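Local coordinates for tetratricopeptide TPR_2 repeat protein (Thermobaculum terrenum, PDB 5DJS) that belongs to glycosyltransferase family 41, pairing tetratricopeptide repeats with a GT-B fold, and holds uridine-5'-diphosphate, at residues E194-S199 with R217-W222. The protein carries 1 engineered substitution. Residues are numbered along the deposited sequence; the frame is centred on the assembly and turned at random.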
# COMPACT_ATOMS: atom_id res chain seq x y z
N GLU A 194 -24.65 7.01 5.43
CA GLU A 194 -24.15 7.27 6.78
C GLU A 194 -22.83 6.53 6.99
O GLU A 194 -22.71 5.36 6.62
CB GLU A 194 -25.17 6.83 7.82
CG GLU A 194 -24.76 7.21 9.24
CD GLU A 194 -25.77 6.78 10.26
OE1 GLU A 194 -26.66 5.94 9.93
OE2 GLU A 194 -25.67 7.26 11.42
N VAL A 195 -21.88 7.19 7.64
CA VAL A 195 -20.49 6.74 7.63
C VAL A 195 -20.01 6.22 9.00
O VAL A 195 -19.86 7.00 9.96
CB VAL A 195 -19.56 7.86 7.11
CG1 VAL A 195 -18.10 7.41 7.13
CG2 VAL A 195 -19.94 8.26 5.69
N TYR A 196 -19.79 4.91 9.04
CA TYR A 196 -19.15 4.21 10.16
C TYR A 196 -17.71 3.93 9.75
O TYR A 196 -17.45 3.52 8.62
CB TYR A 196 -19.86 2.88 10.43
CG TYR A 196 -21.25 3.00 11.06
CD1 TYR A 196 -22.31 3.57 10.35
CD2 TYR A 196 -21.50 2.53 12.35
CE1 TYR A 196 -23.57 3.68 10.92
CE2 TYR A 196 -22.76 2.64 12.92
CZ TYR A 196 -23.79 3.21 12.20
OH TYR A 196 -25.06 3.34 12.74
N CYS A 197 -16.77 4.15 10.66
CA CYS A 197 -15.36 3.76 10.43
C CYS A 197 -14.98 2.73 11.47
O CYS A 197 -15.37 2.86 12.61
CB CYS A 197 -14.44 4.97 10.53
SG CYS A 197 -14.44 5.95 9.02
N TYR A 198 -14.25 1.70 11.07
CA TYR A 198 -13.73 0.72 12.01
C TYR A 198 -12.20 0.74 11.91
O TYR A 198 -11.62 0.22 10.95
CB TYR A 198 -14.33 -0.63 11.67
CG TYR A 198 -15.85 -0.66 11.78
CD1 TYR A 198 -16.49 -0.98 12.99
CD2 TYR A 198 -16.65 -0.40 10.67
CE1 TYR A 198 -17.88 -1.02 13.07
CE2 TYR A 198 -18.04 -0.44 10.75
CZ TYR A 198 -18.65 -0.75 11.95
OH TYR A 198 -20.03 -0.79 12.02
N SER A 199 -11.57 1.37 12.90
CA SER A 199 -10.09 1.52 12.97
C SER A 199 -9.45 0.29 13.58
O SER A 199 -9.62 0.01 14.78
CB SER A 199 -9.71 2.76 13.81
OG SER A 199 -8.30 2.87 14.02
N ARG A 217 -20.16 7.78 13.01
CA ARG A 217 -19.82 6.88 14.13
C ARG A 217 -18.39 6.37 13.97
O ARG A 217 -17.94 6.21 12.83
CB ARG A 217 -20.79 5.70 14.18
CG ARG A 217 -22.27 6.04 14.08
CD ARG A 217 -22.80 6.83 15.27
NE ARG A 217 -24.22 6.53 15.50
CZ ARG A 217 -24.70 5.63 16.36
NH1 ARG A 217 -23.90 4.92 17.16
NH2 ARG A 217 -26.02 5.45 16.44
N TRP A 218 -17.71 6.06 15.08
CA TRP A 218 -16.28 5.67 15.04
C TRP A 218 -15.89 4.20 15.29
O TRP A 218 -15.38 3.59 14.38
CB TRP A 218 -15.44 6.58 15.93
CG TRP A 218 -13.96 6.33 15.75
CD1 TRP A 218 -13.08 5.87 16.69
CD2 TRP A 218 -13.20 6.51 14.54
NE1 TRP A 218 -11.82 5.77 16.15
CE2 TRP A 218 -11.86 6.15 14.83
CE3 TRP A 218 -13.52 6.95 13.25
CZ2 TRP A 218 -10.85 6.20 13.88
CZ3 TRP A 218 -12.51 7.01 12.30
CH2 TRP A 218 -11.19 6.63 12.62
N ARG A 219 -16.03 3.65 16.49
CA ARG A 219 -15.59 2.23 16.77
C ARG A 219 -14.09 1.88 16.60
O ARG A 219 -13.59 1.73 15.47
CB ARG A 219 -16.44 1.20 15.98
CG ARG A 219 -17.91 1.18 16.36
CD ARG A 219 -18.83 1.74 15.28
NE ARG A 219 -20.21 1.75 15.75
CZ ARG A 219 -20.69 2.58 16.69
NH1 ARG A 219 -19.93 3.52 17.26
NH2 ARG A 219 -21.96 2.46 17.05
N ASP A 220 -13.39 1.75 17.74
CA ASP A 220 -12.03 1.17 17.80
C ASP A 220 -12.06 -0.35 17.92
O ASP A 220 -12.49 -0.90 18.93
CB ASP A 220 -11.25 1.75 18.99
CG ASP A 220 -10.95 3.23 18.83
OD1 ASP A 220 -10.77 3.69 17.68
OD2 ASP A 220 -10.90 3.92 19.86
N VAL A 221 -11.52 -1.02 16.91
CA VAL A 221 -11.77 -2.43 16.64
C VAL A 221 -10.61 -3.38 16.96
O VAL A 221 -10.84 -4.58 17.19
CB VAL A 221 -12.26 -2.57 15.18
CG1 VAL A 221 -12.32 -4.01 14.70
CG2 VAL A 221 -13.63 -1.93 15.06
N TRP A 222 -9.37 -2.88 17.01
CA TRP A 222 -8.17 -3.74 17.20
C TRP A 222 -8.27 -4.75 18.36
O TRP A 222 -7.87 -5.91 18.17
CB TRP A 222 -6.86 -2.92 17.25
CG TRP A 222 -6.70 -2.01 18.42
CD1 TRP A 222 -6.19 -2.34 19.64
CD2 TRP A 222 -7.04 -0.61 18.50
NE1 TRP A 222 -6.20 -1.25 20.48
CE2 TRP A 222 -6.72 -0.17 19.80
CE3 TRP A 222 -7.61 0.30 17.59
CZ2 TRP A 222 -6.94 1.15 20.22
CZ3 TRP A 222 -7.83 1.61 18.01
CH2 TRP A 222 -7.49 2.02 19.32
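Residues 217-222, an irregular piece of chain between helix 206-214 and helix 226-236, run alongside strand 193-199 in nearly the same direction, 22° apart. Four backbone hydrogen bonds join them, two at each end. Arg217 N gives a nearly straight bond to Val195 O (3.2 Å), in the carbonyl plane. Arg217 O then accepts from Cys197 N, which sits above the plane of that carbonyl. At the other end Ser199 N meets Arg219 O nearly along the C=O axis, and Val221 N donates to Ser199 O (3.0 Å). The bridges at Tyr196 and Ser199 are isolated. Strand 193-199 is the outermost strand of a six-stranded parallel sheet, the Rossmann-like half of a GT-B fold. On its other side it pairs with strand 163-169, so 217-222 lies along the edge of the sheet as an irregular addition.

The buried, well-packed side is at Tyr198, against helix 226-236. Val221 CG2 lies in the plane of its ring, at the edge, 3.7 Å from Tyr198 CD1. Leu229 and Leu232 of that helix also touch this ring. Arg219 runs beside it, bending at chi2 (110°), and brings CD to 3.7 Å from Tyr198 CE1. Asp236 OD2 takes both a hydrogen bond from Tyr198 OH and a salt bridge from Arg219 NE, which probably holds the two side chains together. On the face of the strand that bears Cys197, the six-membered ring of Trp218 turns back and meets Cys197 CB and Ser199 CB obliquely, with Trp218 CZ2 3.6 Å from Ser199 CB.

The solvent side is at Arg217, which is exposed although its CG packs on buried Tyr196. Arg217 CG lies over one face of the Tyr196 ring, a CH-pi contact 3.8 Å from the ring centroid. Tyr196 OH lies over one face of the Arg217 guanidinium, and Arg217 NE stays 4.4 Å from Glu194 OE2, beyond salt-bridge range.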